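Local structure of putative transcriptional regulator, IclR family (Arthrobacter aurescens, 3OBF) at residues Arg43-Val46 with Lys47-Ala50; Val148-Asp151 with Thr152-Leu156. The protein is a putative IclR-family transcriptional regulator that probably binds DNA through a domain absent here, this chain being its C-terminal, probably effector-sensing domain. All blocks are in the same frame, centred on the assembly; numbering follows the deposited sequence.

Contact 1: Arg43-Val46 with Lys47-Ala50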
loop_
_atom_site.group_PDB
_atom_site.type_symbol
_atom_site.label_atom_id
_atom_site.label_comp_id
_atom_site.label_asym_id
_atom_site.label_seq_id
_atom_site.Cartn_x
_atom_site.Cartn_y
_atom_site.Cartn_z
ATOM N N ARG A 43 18.522 -3.579 0.622
ATOM C CA ARG A 43 19.972 -3.810 0.794
ATOM C C ARG A 43 20.752 -3.070 -0.292
ATOM O O ARG A 43 21.975 -3.027 -0.268
ATOM C CB ARG A 43 20.329 -5.304 0.720
ATOM C CG ARG A 43 20.076 -5.888 -0.657
ATOM C CD ARG A 43 20.407 -7.359 -0.763
ATOM N NE ARG A 43 20.121 -7.820 -2.115
ATOM C CZ ARG A 43 20.954 -7.667 -3.145
ATOM N NH1 ARG A 43 22.153 -7.093 -2.971
ATOM N NH2 ARG A 43 20.597 -8.096 -4.350
ATOM N N HIS A 44 20.042 -2.527 -1.269
ATOM C CA HIS A 44 20.690 -1.688 -2.257
ATOM C C HIS A 44 19.796 -0.557 -2.708
ATOM O O HIS A 44 19.506 -0.434 -3.903
ATOM C CB HIS A 44 21.272 -2.497 -3.442
ATOM C CG HIS A 44 20.295 -3.382 -4.171
ATOM N ND1 HIS A 44 19.064 -3.742 -3.670
ATOM C CD2 HIS A 44 20.416 -4.032 -5.352
ATOM C CE1 HIS A 44 18.455 -4.549 -4.519
ATOM N NE2 HIS A 44 19.256 -4.739 -5.549
ATOM N N GLN A 45 19.351 0.272 -1.761
ATOM C CA GLN A 45 18.540 1.435 -2.140
ATOM C C GLN A 45 19.400 2.510 -2.786
ATOM O O GLN A 45 20.585 2.669 -2.465
ATOM C CB GLN A 45 17.715 2.013 -0.990
ATOM C CG GLN A 45 18.307 1.911 0.384
ATOM C CD GLN A 45 17.648 2.873 1.354
ATOM O OE1 GLN A 45 16.423 2.990 1.413
ATOM N NE2 GLN A 45 18.466 3.579 2.119
ATOM N N VAL A 46 18.815 3.210 -3.744
ATOM C CA VAL A 46 19.473 4.378 -4.282
ATOM C C VAL A 46 18.789 5.559 -3.607
ATOM O O VAL A 46 19.289 6.072 -2.607
ATOM C CB VAL A 46 19.501 4.396 -5.834
ATOM C CG1 VAL A 46 20.447 3.330 -6.316
ATOM C CG2 VAL A 46 18.108 4.175 -6.433
ATOM N N LYS A 47 17.620 5.945 -4.097
ATOM C CA LYS A 47 16.799 6.881 -3.347
ATOM C C LYS A 47 16.091 6.130 -2.209
ATOM O O LYS A 47 15.675 4.979 -2.375
ATOM C CB LYS A 47 15.845 7.647 -4.280
ATOM C CG LYS A 47 16.581 8.698 -5.169
ATOM C CD LYS A 47 17.004 9.935 -4.344
ATOM C CE LYS A 47 17.714 11.007 -5.178
ATOM N NZ LYS A 47 19.189 10.808 -5.272
ATOM N N HIS A 48 16.023 6.777 -1.046
ATOM C CA HIS A 48 15.463 6.198 0.156
ATOM C C HIS A 48 13.937 6.262 0.026
ATOM O O HIS A 48 13.334 7.329 0.132
ATOM C CB HIS A 48 15.916 6.982 1.391
ATOM C CG HIS A 48 17.381 6.855 1.708
ATOM N ND1 HIS A 48 18.377 6.994 0.759
ATOM C CD2 HIS A 48 18.017 6.634 2.885
ATOM C CE1 HIS A 48 19.559 6.843 1.333
ATOM N NE2 HIS A 48 19.369 6.623 2.623
ATOM N N LEU A 49 13.322 5.126 -0.254
ATOM C CA LEU A 49 11.872 5.099 -0.480
ATOM C C LEU A 49 11.155 4.758 0.810
ATOM O O LEU A 49 11.720 4.071 1.685
ATOM C CB LEU A 49 11.499 4.129 -1.608
ATOM C CG LEU A 49 12.158 4.350 -2.990
ATOM C CD1 LEU A 49 11.902 3.170 -3.917
ATOM C CD2 LEU A 49 11.709 5.672 -3.644
ATOM N N ALA A 50 9.915 5.242 0.927
ATOM C CA ALA A 50 9.084 5.027 2.119
ATOM C C ALA A 50 9.867 5.194 3.422
ATOM O O ALA A 50 9.841 4.293 4.274
ATOM C CB ALA A 50 8.382 3.635 2.064
HETATM O O HOH W 1 14.313 4.042 2.858
HETATM O O HOH W 2 14.257 2.235 -0.354
#
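The carbonyl oxygen OE1 of Gln45 is gripped by two waters, and both lead to the backbone of Leu49. Water 1 donates to Gln45 OE1 at 2.8 Å and also donates to Leu49 O at 2.8 Å. Water 2 donates to the same Gln45 OE1 at 2.9 Å and accepts from Leu49 N at 3.0 Å. Through the waters, one amide oxygen is linked to both the N-H and the C=O of Leu49, four places on, and the chain between bends round this link.

The other end of the amide lies on His48. Gln45 NE2 sits 3.1 Å above the imidazole plane, over the ring centre, and its closest ring carbon is His48 CD2 at 3.2 Å. The two side chains cross at about a right angle. The amide is neither flat on the ring nor upright to it, with the two planes 54° apart. Beyond CG the glutamine chain is extended (chi2 162°), which carries the amide across to the ring. Replacing Gln45 with alanine would remove OE1 and NE2, so both waters would probably lose their common acceptor and the ring of His48 the group over one face.

Val46 O approaches the same ring obliquely, 3.6 Å from His48 ND1. Outside the bend, Gln45 touches Thr23. The later end of the loop packs on strand 135-144, with the side chain of Leu49 on Pro142 and Pro144 and that of Ala50 on Leu140 and Pro142. Residues 43-50 therefore form an irregular, water-bridged surface loop. It belongs to the connection between antiparallel strands 34-40 and 55-56 of this GAF-related IclR C-terminal domain.

Contact 2: Val148-Asp151 with Thr152-Leu156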
loop_
_atom_site.group_PDB
_atom_site.type_symbol
_atom_site.label_atom_id
_atom_site.label_comp_id
_atom_site.label_asym_id
_atom_site.label_seq_id
_atom_site.Cartn_x
_atom_site.Cartn_y
_atom_site.Cartn_z
ATOM N N VAL A 148 12.633 -2.961 -11.976
ATOM C CA VAL A 148 11.400 -3.720 -11.789
ATOM C C VAL A 148 10.586 -3.651 -13.056
ATOM O O VAL A 148 10.138 -2.582 -13.462
ATOM C CB VAL A 148 10.514 -3.198 -10.599
ATOM C CG1 VAL A 148 9.273 -4.052 -10.454
ATOM C CG2 VAL A 148 11.279 -3.200 -9.283
ATOM N N SER A 149 10.415 -4.808 -13.671
ATOM C CA SER A 149 9.580 -4.967 -14.830
ATOM C C SER A 149 8.208 -5.381 -14.328
ATOM O O SER A 149 8.029 -5.685 -13.123
ATOM C CB SER A 149 10.155 -6.090 -15.704
ATOM O OG SER A 149 10.084 -7.319 -15.001
ATOM N N GLN A 150 7.241 -5.398 -15.250
ATOM C CA GLN A 150 5.885 -5.820 -14.918
ATOM C C GLN A 150 5.866 -7.197 -14.246
ATOM O O GLN A 150 5.102 -7.420 -13.312
ATOM C CB GLN A 150 4.956 -5.780 -16.139
ATOM C CG GLN A 150 3.471 -5.882 -15.758
ATOM C CD GLN A 150 2.548 -5.089 -16.696
ATOM O OE1 GLN A 150 2.897 -4.794 -17.851
ATOM N NE2 GLN A 150 1.358 -4.740 -16.193
ATOM N N ASP A 151 6.711 -8.101 -14.713
ATOM C CA ASP A 151 6.798 -9.439 -14.146
ATOM C C ASP A 151 7.309 -9.457 -12.700
ATOM O O ASP A 151 6.741 -10.151 -11.865
ATOM C CB ASP A 151 7.694 -10.308 -15.038
ATOM C CG ASP A 151 7.203 -10.351 -16.485
ATOM O OD1 ASP A 151 5.971 -10.244 -16.668
ATOM O OD2 ASP A 151 8.028 -10.495 -17.438
ATOM N N THR A 152 8.414 -8.736 -12.451
ATOM C CA THR A 152 9.020 -8.564 -11.125
ATOM C C THR A 152 7.959 -7.952 -10.199
ATOM O O THR A 152 7.774 -8.407 -9.069
ATOM C CB THR A 152 10.278 -7.632 -11.176
ATOM O OG1 THR A 152 11.299 -8.212 -11.991
ATOM C CG2 THR A 152 10.867 -7.380 -9.778
ATOM N N LEU A 153 7.264 -6.936 -10.718
ATOM C CA LEU A 153 6.135 -6.279 -10.032
ATOM C C LEU A 153 5.058 -7.254 -9.566
ATOM O O LEU A 153 4.664 -7.223 -8.400
ATOM C CB LEU A 153 5.498 -5.222 -10.938
ATOM C CG LEU A 153 4.414 -4.325 -10.339
ATOM C CD1 LEU A 153 5.045 -3.259 -9.470
ATOM C CD2 LEU A 153 3.589 -3.711 -11.485
ATOM N N ASN A 154 4.590 -8.113 -10.472
ATOM C CA ASN A 154 3.629 -9.147 -10.086
ATOM C C ASN A 154 4.144 -10.072 -8.992
ATOM O O ASN A 154 3.420 -10.424 -8.077
ATOM C CB ASN A 154 3.097 -9.928 -11.297
ATOM C CG ASN A 154 1.948 -9.196 -11.978
ATOM O OD1 ASN A 154 2.157 -8.265 -12.765
ATOM N ND2 ASN A 154 0.717 -9.609 -11.666
ATOM N N SER A 155 5.413 -10.434 -9.075
ATOM C CA SER A 155 6.031 -11.221 -8.027
ATOM C C SER A 155 6.171 -10.484 -6.681
ATOM O O SER A 155 5.989 -11.094 -5.631
ATOM C CB SER A 155 7.388 -11.706 -8.491
ATOM O OG SER A 155 7.839 -12.651 -7.557
ATOM N N LEU A 156 6.518 -9.193 -6.702
ATOM C CA LEU A 156 6.502 -8.373 -5.472
ATOM C C LEU A 156 5.104 -8.321 -4.837
ATOM O O LEU A 156 4.949 -8.480 -3.621
ATOM C CB LEU A 156 7.042 -6.957 -5.721
ATOM C CG LEU A 156 8.549 -6.959 -6.074
ATOM C CD1 LEU A 156 9.048 -5.581 -6.456
ATOM C CD2 LEU A 156 9.364 -7.482 -4.907
#
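Val148 lays its CG1 methyl against the first turn of helix 150-170, touching Thr152 CG2 at 3.8 Å and Leu153 CB at 4.0 Å. This is a helix N-terminus with Ser149 as its N-cap, and Val148 (N') and Leu153 (N4) form a hydrophobic staple across the cap. With CG1 anti to the backbone N (chi1 -179°), the methyl lies over the turn and also approaches Leu156 CD1. On the inner side these residues pack on the sheet of the IclR C-terminal domain: Val148 and Leu153 both touch Val122, and Leu156 touches Val124. Leu153 also meets Val112 and Phe114.

Backbone bonds start at the cap. Leu153 N donates to Ser149 O at 2.8 Å, and this bond is nearly straight at 169°. Asn154 N to Gln150 O and Ser155 N to Asp151 O continue the series. The side chains of Gln150 and Asn154 lie side by side on an exposed face of the helix, pointing the same way. The serine hydroxyl turns back over the helix end, with chi1 of 65° setting OG between the backbone N and the carbonyl carbon. There Ser149 OG accepts a weak but straight capping bond from Thr152 N, 3.4 Å long.

Overall arrangement
Contact 1 comes first in the chain and contact 2 about a hundred residues later, both within the IclR C-terminal domain. Their centres lie 17 Å apart. Their nearest atoms are about 8 Å apart, so they do not touch. The chain just before residue 148 helps to relate them. It lies against the 43-50 loop, where Phe146 meets Val46 and Arg147 NH1 is hydrogen-bonded to His44 O. Strand 135-144 leads into this region. The two contacts differ in character. Residues 43-50 form a surface loop without regular structure, whereas residues 148-156 begin a helix whose inner face is buried on the sheet.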